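Local coordinates for dermonecrotic toxin (Pasteurella multocida, PDB 2EBF), which acts as a potent mitogen and osteolytic dermonecrotic toxin that induces bone resorption and is associated with progressive atrophic rhinitis in pigs, at residues R458-S466 with Y478-A487; L507-P516 with L540-I550. All blocks are in the same frame, centred on the assembly; numbering follows the deposited sequence.

Contact 1: R458-S466 with Y478-A487; sequences RAIGHSDNS and YYKGNIIAEA
The ring of Y478 meets the turn residues D464 and N465. The amide oxygen OD1 of its helix neighbour N482 lies over one face, toward the rim and 3.2 Å above the ring plane, while the carbonyl O of D464 sits at the edge, in plane. CB of N465 packs at 3.6 Å against Y478 CE1. D464 OD1 accepts from Y478 OH (2.8 Å) through its anti lone pair, the carboxylate standing almost perpendicular to the ring (89°). D464 OD2 pairs with R322. Tyrosine suits the place because its flat ring packs on N465 while its hydroxyl reaches D464.

The Y479 ring is served differently. CD1 of I483 lies over one face, toward the rim, the carbonyl oxygens of H462 and D464 lie at the edge, and S466 CB closes to 3.4 Å from Y479 CE1. A water donating to both H462 O and Y479 O links the loop to the helix backbone.

Farther along, the contact turns apolar. I460 carries CG1 between its backbone N and carbonyl carbon (chi1 62°), and the branch ends with CD1 3.8 Å from I483 CG2 and 4.0 Å from A487 CB. I460 O, 3.6 Å from I483 CG2, is buried by this packing and has no polar partner. R458 NH1 and E486 OE2 stay too far apart for a salt bridge and share a water that also donates to A459 O; R458 NE pairs with E399 and E486 OE2 with K490.

Strand 456-461 is an outer strand of the mixed sheet, beside 399-402. Its residues 458-461 run roughly antiparallel to residues 478-487 of helix 473-490, which leads on to the parallel strand 498-502 in a beta-alpha-beta crossover. Helices 407-418, 312-333 and 520-524 pack around the pair.

Contact 2: L507-P516 with L540-I550; sequences LNSTPGTGRP and LPDVASSRVPI
The backbone N and the hydroxyl of S509 both bond to the carboxylate of D542: S509 OG reaches the syn lone pair of D542 OD2 at 2.7 Å, and S509 N meets OD1 at 2.8 Å from above the carboxylate plane. Within 540-550, R547 forms a side-on salt bridge to D542 OD2 with NE and NH2, so three donors converge on that oxygen; R547 NH1 turns to D342. N508, just past the end of a helix, sends ND2 to L540 O at 3.0 Å, and waters tie its amide to the carbonyls of L540 and P541.

Among backbone bonds, I550 N meets G512 O almost straight (2.8 Å, 178°), whereas G512 N to V548 O is weak. P511 has no N-H to offer, but its CA makes a CA-H...O contact with V548 O at 3.1 Å.

Apolar contacts complete the pairing: P511 CB lies 3.6 Å from I550 CG1, and the side chains of L507 and L540 cross at about a right angle, with L507 CD1 3.7 Å from L540 CD1.

G512, bonded to the residues on either side of P549, forms a single parallel beta bridge, which attaches the loop after strand 537-539 to the small hairpin of strands 510-511 and 516-517.

Contact 1 is the more buried and lies nearer the centre of the chain; contact 2 is partly exposed, with several loop residues at the surface. Both belong to the C2 region of this C-terminal part of the toxin, but one pairs a sheet strand and its following loop with a helix, the other two largely irregular segments. Their chemistry differs accordingly: isoleucine packing and tyrosine rings in contact 1, a multiply bonded carboxylate, prolines and a beta bridge in contact 2. Helix 473-490 joins them, since K480 NZ, on a side turned from 458-466, probably hydrogen-bonds to T510 OG1 and N508 O, while I550 and T513 rest on the same helix.

Contact 1: R458-S466 with Y478-A487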
# COMPACT_ATOMS: atom_id res chain seq x y z
N ARG A 458 11.92 -17.76 -14.88
CA ARG A 458 11.29 -17.13 -13.73
C ARG A 458 9.83 -16.78 -14.00
O ARG A 458 9.51 -16.16 -15.02
CB ARG A 458 12.07 -15.86 -13.37
CG ARG A 458 11.49 -15.05 -12.22
CD ARG A 458 12.43 -13.90 -11.85
NE ARG A 458 13.74 -14.40 -11.41
CZ ARG A 458 14.00 -14.83 -10.18
NH1 ARG A 458 13.06 -14.83 -9.25
NH2 ARG A 458 15.22 -15.27 -9.87
N ALA A 459 8.96 -17.17 -13.08
CA ALA A 459 7.60 -16.66 -13.04
C ALA A 459 7.61 -15.35 -12.26
O ALA A 459 8.17 -15.30 -11.16
CB ALA A 459 6.68 -17.65 -12.37
N ILE A 460 7.01 -14.31 -12.82
CA ILE A 460 6.87 -13.04 -12.10
C ILE A 460 5.41 -12.64 -11.84
O ILE A 460 5.15 -11.57 -11.28
CB ILE A 460 7.63 -11.87 -12.79
CG1 ILE A 460 7.06 -11.59 -14.19
CG2 ILE A 460 9.13 -12.15 -12.81
CD1 ILE A 460 7.44 -10.22 -14.76
N GLY A 461 4.48 -13.50 -12.23
CA GLY A 461 3.07 -13.30 -11.86
C GLY A 461 2.90 -13.52 -10.37
O GLY A 461 3.68 -14.22 -9.74
N HIS A 462 1.87 -12.90 -9.81
CA HIS A 462 1.50 -13.08 -8.42
C HIS A 462 0.01 -13.40 -8.42
O HIS A 462 -0.80 -12.62 -8.94
CB HIS A 462 1.81 -11.79 -7.64
CG HIS A 462 1.51 -11.88 -6.17
ND1 HIS A 462 2.28 -12.60 -5.29
CD2 HIS A 462 0.53 -11.30 -5.43
CE1 HIS A 462 1.79 -12.48 -4.07
NE2 HIS A 462 0.72 -11.69 -4.12
N SER A 463 -0.36 -14.55 -7.84
CA SER A 463 -1.71 -15.09 -8.02
C SER A 463 -2.87 -14.32 -7.36
O SER A 463 -4.00 -14.38 -7.84
CB SER A 463 -1.77 -16.58 -7.61
OG SER A 463 -1.81 -16.72 -6.20
N ASP A 464 -2.60 -13.59 -6.29
CA ASP A 464 -3.70 -12.95 -5.57
C ASP A 464 -4.37 -11.89 -6.45
O ASP A 464 -3.68 -11.04 -7.03
CB ASP A 464 -3.22 -12.35 -4.25
CG ASP A 464 -4.34 -11.71 -3.46
OD1 ASP A 464 -4.16 -10.56 -3.01
OD2 ASP A 464 -5.41 -12.34 -3.29
N ASN A 465 -5.70 -11.95 -6.55
CA ASN A 465 -6.50 -10.95 -7.29
C ASN A 465 -6.31 -11.05 -8.82
O ASN A 465 -6.55 -10.08 -9.55
CB ASN A 465 -6.19 -9.53 -6.78
CG ASN A 465 -7.40 -8.60 -6.84
OD1 ASN A 465 -7.28 -7.38 -6.59
ND2 ASN A 465 -8.56 -9.14 -7.15
N SER A 466 -5.90 -12.23 -9.29
CA SER A 466 -5.54 -12.43 -10.70
C SER A 466 -6.65 -12.98 -11.60
O SER A 466 -6.45 -13.10 -12.82
CB SER A 466 -4.31 -13.33 -10.80
OG SER A 466 -4.59 -14.63 -10.30
N TYR A 478 -3.65 -2.95 -8.89
CA TYR A 478 -3.21 -3.82 -7.81
C TYR A 478 -2.42 -4.99 -8.38
O TYR A 478 -1.32 -5.28 -7.93
CB TYR A 478 -4.39 -4.33 -6.96
CG TYR A 478 -3.95 -5.37 -5.93
CD1 TYR A 478 -3.96 -6.74 -6.23
CD2 TYR A 478 -3.51 -4.98 -4.67
CE1 TYR A 478 -3.54 -7.69 -5.29
CE2 TYR A 478 -3.09 -5.91 -3.73
CZ TYR A 478 -3.11 -7.26 -4.05
OH TYR A 478 -2.69 -8.18 -3.10
N TYR A 479 -3.02 -5.67 -9.36
CA TYR A 479 -2.42 -6.85 -9.97
C TYR A 479 -1.11 -6.51 -10.70
O TYR A 479 -0.10 -7.18 -10.51
CB TYR A 479 -3.45 -7.51 -10.90
CG TYR A 479 -2.91 -8.68 -11.68
CD1 TYR A 479 -2.61 -9.88 -11.05
CD2 TYR A 479 -2.69 -8.57 -13.05
CE1 TYR A 479 -2.11 -10.96 -11.77
CE2 TYR A 479 -2.19 -9.65 -13.78
CZ TYR A 479 -1.90 -10.83 -13.13
OH TYR A 479 -1.41 -11.90 -13.85
N LYS A 480 -1.14 -5.45 -11.50
CA LYS A 480 0.04 -5.02 -12.24
C LYS A 480 1.17 -4.62 -11.30
O LYS A 480 2.34 -4.93 -11.54
CB LYS A 480 -0.31 -3.86 -13.16
CG LYS A 480 0.88 -3.33 -13.96
CD LYS A 480 0.44 -2.17 -14.82
CE LYS A 480 1.53 -1.74 -15.77
NZ LYS A 480 1.15 -0.49 -16.49
N GLY A 481 0.81 -3.91 -10.23
CA GLY A 481 1.79 -3.41 -9.27
C GLY A 481 2.60 -4.52 -8.63
O GLY A 481 3.81 -4.39 -8.47
N ASN A 482 1.94 -5.61 -8.27
CA ASN A 482 2.64 -6.75 -7.65
C ASN A 482 3.61 -7.45 -8.61
O ASN A 482 4.66 -7.96 -8.19
CB ASN A 482 1.63 -7.75 -7.09
CG ASN A 482 0.87 -7.20 -5.88
OD1 ASN A 482 -0.24 -7.67 -5.58
ND2 ASN A 482 1.45 -6.23 -5.18
N ILE A 483 3.26 -7.48 -9.89
CA ILE A 483 4.12 -8.08 -10.91
C ILE A 483 5.35 -7.20 -11.15
O ILE A 483 6.47 -7.68 -11.19
CB ILE A 483 3.34 -8.34 -12.21
CG1 ILE A 483 2.27 -9.40 -11.93
CG2 ILE A 483 4.28 -8.77 -13.35
CD1 ILE A 483 1.41 -9.75 -13.11
N ILE A 484 5.13 -5.90 -11.32
CA ILE A 484 6.22 -4.95 -11.49
C ILE A 484 7.19 -4.97 -10.30
O ILE A 484 8.42 -4.99 -10.49
CB ILE A 484 5.65 -3.54 -11.80
CG1 ILE A 484 5.26 -3.50 -13.28
CG2 ILE A 484 6.65 -2.45 -11.44
CD1 ILE A 484 4.50 -2.28 -13.71
N ALA A 485 6.65 -5.01 -9.09
CA ALA A 485 7.46 -5.10 -7.88
C ALA A 485 8.37 -6.33 -7.93
O ALA A 485 9.57 -6.23 -7.63
CB ALA A 485 6.57 -5.12 -6.63
N GLU A 486 7.82 -7.48 -8.32
CA GLU A 486 8.65 -8.69 -8.42
C GLU A 486 9.73 -8.55 -9.50
O GLU A 486 10.89 -8.93 -9.29
CB GLU A 486 7.79 -9.94 -8.68
CG GLU A 486 8.57 -11.28 -8.69
CD GLU A 486 9.08 -11.72 -7.32
OE1 GLU A 486 8.94 -10.96 -6.34
OE2 GLU A 486 9.63 -12.84 -7.23
N ALA A 487 9.35 -8.00 -10.66
CA ALA A 487 10.31 -7.81 -11.76
C ALA A 487 11.46 -6.86 -11.40
O ALA A 487 12.61 -7.09 -11.79
CB ALA A 487 9.60 -7.34 -13.02
O HOH W 1 10.22 -14.47 -9.21
O HOH W 2 -0.08 -9.69 -9.38
O HOH W 3 -4.53 -12.70 -14.86

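Contact 2: L507-P516 with L540-I550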
# COMPACT_ATOMS: atom_id res chain seq x y z
N LEU A 507 2.94 -4.41 -19.91
CA LEU A 507 4.15 -3.97 -20.61
C LEU A 507 4.41 -2.48 -20.52
O LEU A 507 5.46 -2.06 -20.03
CB LEU A 507 4.08 -4.38 -22.08
CG LEU A 507 4.08 -5.88 -22.39
CD1 LEU A 507 3.83 -6.13 -23.87
CD2 LEU A 507 5.41 -6.47 -21.98
N ASN A 508 3.45 -1.70 -21.02
CA ASN A 508 3.53 -0.24 -21.06
C ASN A 508 2.60 0.42 -20.04
O ASN A 508 2.04 -0.28 -19.18
CB ASN A 508 3.21 0.26 -22.48
CG ASN A 508 4.36 0.01 -23.46
OD1 ASN A 508 5.52 0.35 -23.17
ND2 ASN A 508 4.05 -0.57 -24.61
N SER A 509 2.43 1.74 -20.13
CA SER A 509 1.71 2.48 -19.10
C SER A 509 0.22 2.17 -19.10
O SER A 509 -0.33 1.77 -20.12
CB SER A 509 1.95 3.99 -19.21
OG SER A 509 3.33 4.29 -19.07
N THR A 510 -0.39 2.32 -17.94
CA THR A 510 -1.84 2.18 -17.77
C THR A 510 -2.28 3.25 -16.75
O THR A 510 -1.43 3.84 -16.07
CB THR A 510 -2.23 0.79 -17.22
OG1 THR A 510 -1.38 0.48 -16.10
CG2 THR A 510 -2.14 -0.30 -18.31
N PRO A 511 -3.59 3.55 -16.69
CA PRO A 511 -4.12 4.52 -15.71
C PRO A 511 -3.80 4.19 -14.24
O PRO A 511 -4.02 3.06 -13.79
CB PRO A 511 -5.62 4.47 -15.95
CG PRO A 511 -5.74 4.13 -17.40
CD PRO A 511 -4.67 3.07 -17.58
N GLY A 512 -3.30 5.19 -13.51
CA GLY A 512 -2.92 5.01 -12.10
C GLY A 512 -3.59 6.03 -11.18
O GLY A 512 -4.51 6.75 -11.60
N THR A 513 -3.13 6.09 -9.94
CA THR A 513 -3.83 6.90 -8.92
C THR A 513 -3.35 8.34 -8.94
O THR A 513 -2.37 8.68 -8.29
CB THR A 513 -3.65 6.28 -7.51
OG1 THR A 513 -2.26 5.98 -7.31
CG2 THR A 513 -4.46 4.99 -7.36
N GLY A 514 -4.04 9.20 -9.69
CA GLY A 514 -3.66 10.60 -9.79
C GLY A 514 -2.52 10.83 -10.77
O GLY A 514 -2.04 11.96 -10.92
N ARG A 515 -2.10 9.76 -11.45
CA ARG A 515 -0.96 9.80 -12.35
C ARG A 515 -0.86 8.47 -13.09
O ARG A 515 -1.61 7.55 -12.79
CB ARG A 515 0.34 10.07 -11.58
CG ARG A 515 0.80 8.88 -10.74
CD ARG A 515 1.95 9.23 -9.82
NE ARG A 515 1.53 10.16 -8.78
CZ ARG A 515 0.92 9.80 -7.65
NH1 ARG A 515 0.66 8.52 -7.40
NH2 ARG A 515 0.56 10.73 -6.77
N PRO A 516 0.04 8.36 -14.08
CA PRO A 516 0.13 7.06 -14.75
C PRO A 516 0.77 5.98 -13.88
O PRO A 516 1.59 6.26 -13.00
CB PRO A 516 1.00 7.36 -15.98
CG PRO A 516 1.03 8.89 -16.11
CD PRO A 516 0.93 9.36 -14.68
N LEU A 540 6.51 -1.73 -29.55
CA LEU A 540 5.19 -1.47 -29.02
C LEU A 540 5.27 -0.16 -28.22
O LEU A 540 5.68 -0.18 -27.07
CB LEU A 540 4.81 -2.62 -28.09
CG LEU A 540 3.43 -3.26 -28.00
CD1 LEU A 540 3.24 -3.72 -26.56
CD2 LEU A 540 2.31 -2.32 -28.40
N PRO A 541 4.91 0.98 -28.84
CA PRO A 541 5.03 2.30 -28.20
C PRO A 541 4.15 2.48 -26.97
O PRO A 541 3.08 1.88 -26.88
CB PRO A 541 4.58 3.27 -29.30
CG PRO A 541 3.79 2.47 -30.24
CD PRO A 541 4.40 1.09 -30.22
N ASP A 542 4.61 3.32 -26.05
CA ASP A 542 3.79 3.70 -24.89
C ASP A 542 2.87 4.82 -25.34
O ASP A 542 3.30 5.97 -25.46
CB ASP A 542 4.68 4.15 -23.73
CG ASP A 542 3.92 4.20 -22.40
OD1 ASP A 542 2.90 3.50 -22.27
OD2 ASP A 542 4.37 4.92 -21.49
N VAL A 543 1.61 4.49 -25.59
CA VAL A 543 0.66 5.42 -26.19
C VAL A 543 0.20 6.50 -25.19
O VAL A 543 0.07 6.24 -24.00
CB VAL A 543 -0.52 4.67 -26.86
CG1 VAL A 543 -1.57 4.22 -25.86
CG2 VAL A 543 -1.15 5.51 -27.94
N ALA A 544 -0.02 7.72 -25.70
CA ALA A 544 -0.36 8.87 -24.86
C ALA A 544 -1.66 8.68 -24.08
O ALA A 544 -1.75 9.06 -22.92
CB ALA A 544 -0.42 10.15 -25.69
N SER A 545 -2.65 8.08 -24.73
CA SER A 545 -3.96 7.85 -24.09
C SER A 545 -3.94 6.93 -22.87
O SER A 545 -4.89 6.93 -22.08
CB SER A 545 -4.97 7.34 -25.12
OG SER A 545 -4.51 6.19 -25.78
N SER A 546 -2.87 6.14 -22.70
CA SER A 546 -2.76 5.22 -21.57
C SER A 546 -1.93 5.78 -20.43
O SER A 546 -2.00 5.31 -19.28
CB SER A 546 -2.15 3.89 -22.03
OG SER A 546 -3.14 3.08 -22.63
N ARG A 547 -1.13 6.79 -20.75
CA ARG A 547 -0.23 7.39 -19.78
C ARG A 547 -0.98 8.52 -19.07
O ARG A 547 -0.65 9.70 -19.22
CB ARG A 547 1.03 7.89 -20.49
CG ARG A 547 2.24 7.94 -19.59
CD ARG A 547 3.36 8.68 -20.24
NE ARG A 547 4.19 7.81 -21.07
CZ ARG A 547 5.38 8.15 -21.52
NH1 ARG A 547 5.87 9.36 -21.25
NH2 ARG A 547 6.10 7.30 -22.24
N VAL A 548 -2.00 8.13 -18.30
CA VAL A 548 -2.97 9.07 -17.72
C VAL A 548 -3.37 8.63 -16.30
O VAL A 548 -3.10 7.49 -15.92
CB VAL A 548 -4.26 9.18 -18.60
CG1 VAL A 548 -3.96 9.74 -20.00
CG2 VAL A 548 -4.98 7.83 -18.72
N PRO A 549 -3.98 9.54 -15.50
CA PRO A 549 -4.62 9.09 -14.25
C PRO A 549 -5.90 8.33 -14.53
O PRO A 549 -6.52 8.53 -15.57
CB PRO A 549 -4.97 10.40 -13.53
CG PRO A 549 -4.18 11.47 -14.25
CD PRO A 549 -4.06 11.00 -15.66
N ILE A 550 -6.29 7.45 -13.61
CA ILE A 550 -7.63 6.87 -13.62
C ILE A 550 -8.61 8.04 -13.48
O ILE A 550 -8.33 8.98 -12.73
CB ILE A 550 -7.83 5.89 -12.44
CG1 ILE A 550 -7.02 4.60 -12.65
CG2 ILE A 550 -9.32 5.55 -12.25
CD1 ILE A 550 -6.69 3.84 -11.35
O HOH W 4 7.63 -0.08 -25.20
O HOH W 5 1.23 0.18 -25.47
O HOH W 6 0.65 2.31 -23.34
O HOH W 7 -6.91 9.04 -10.45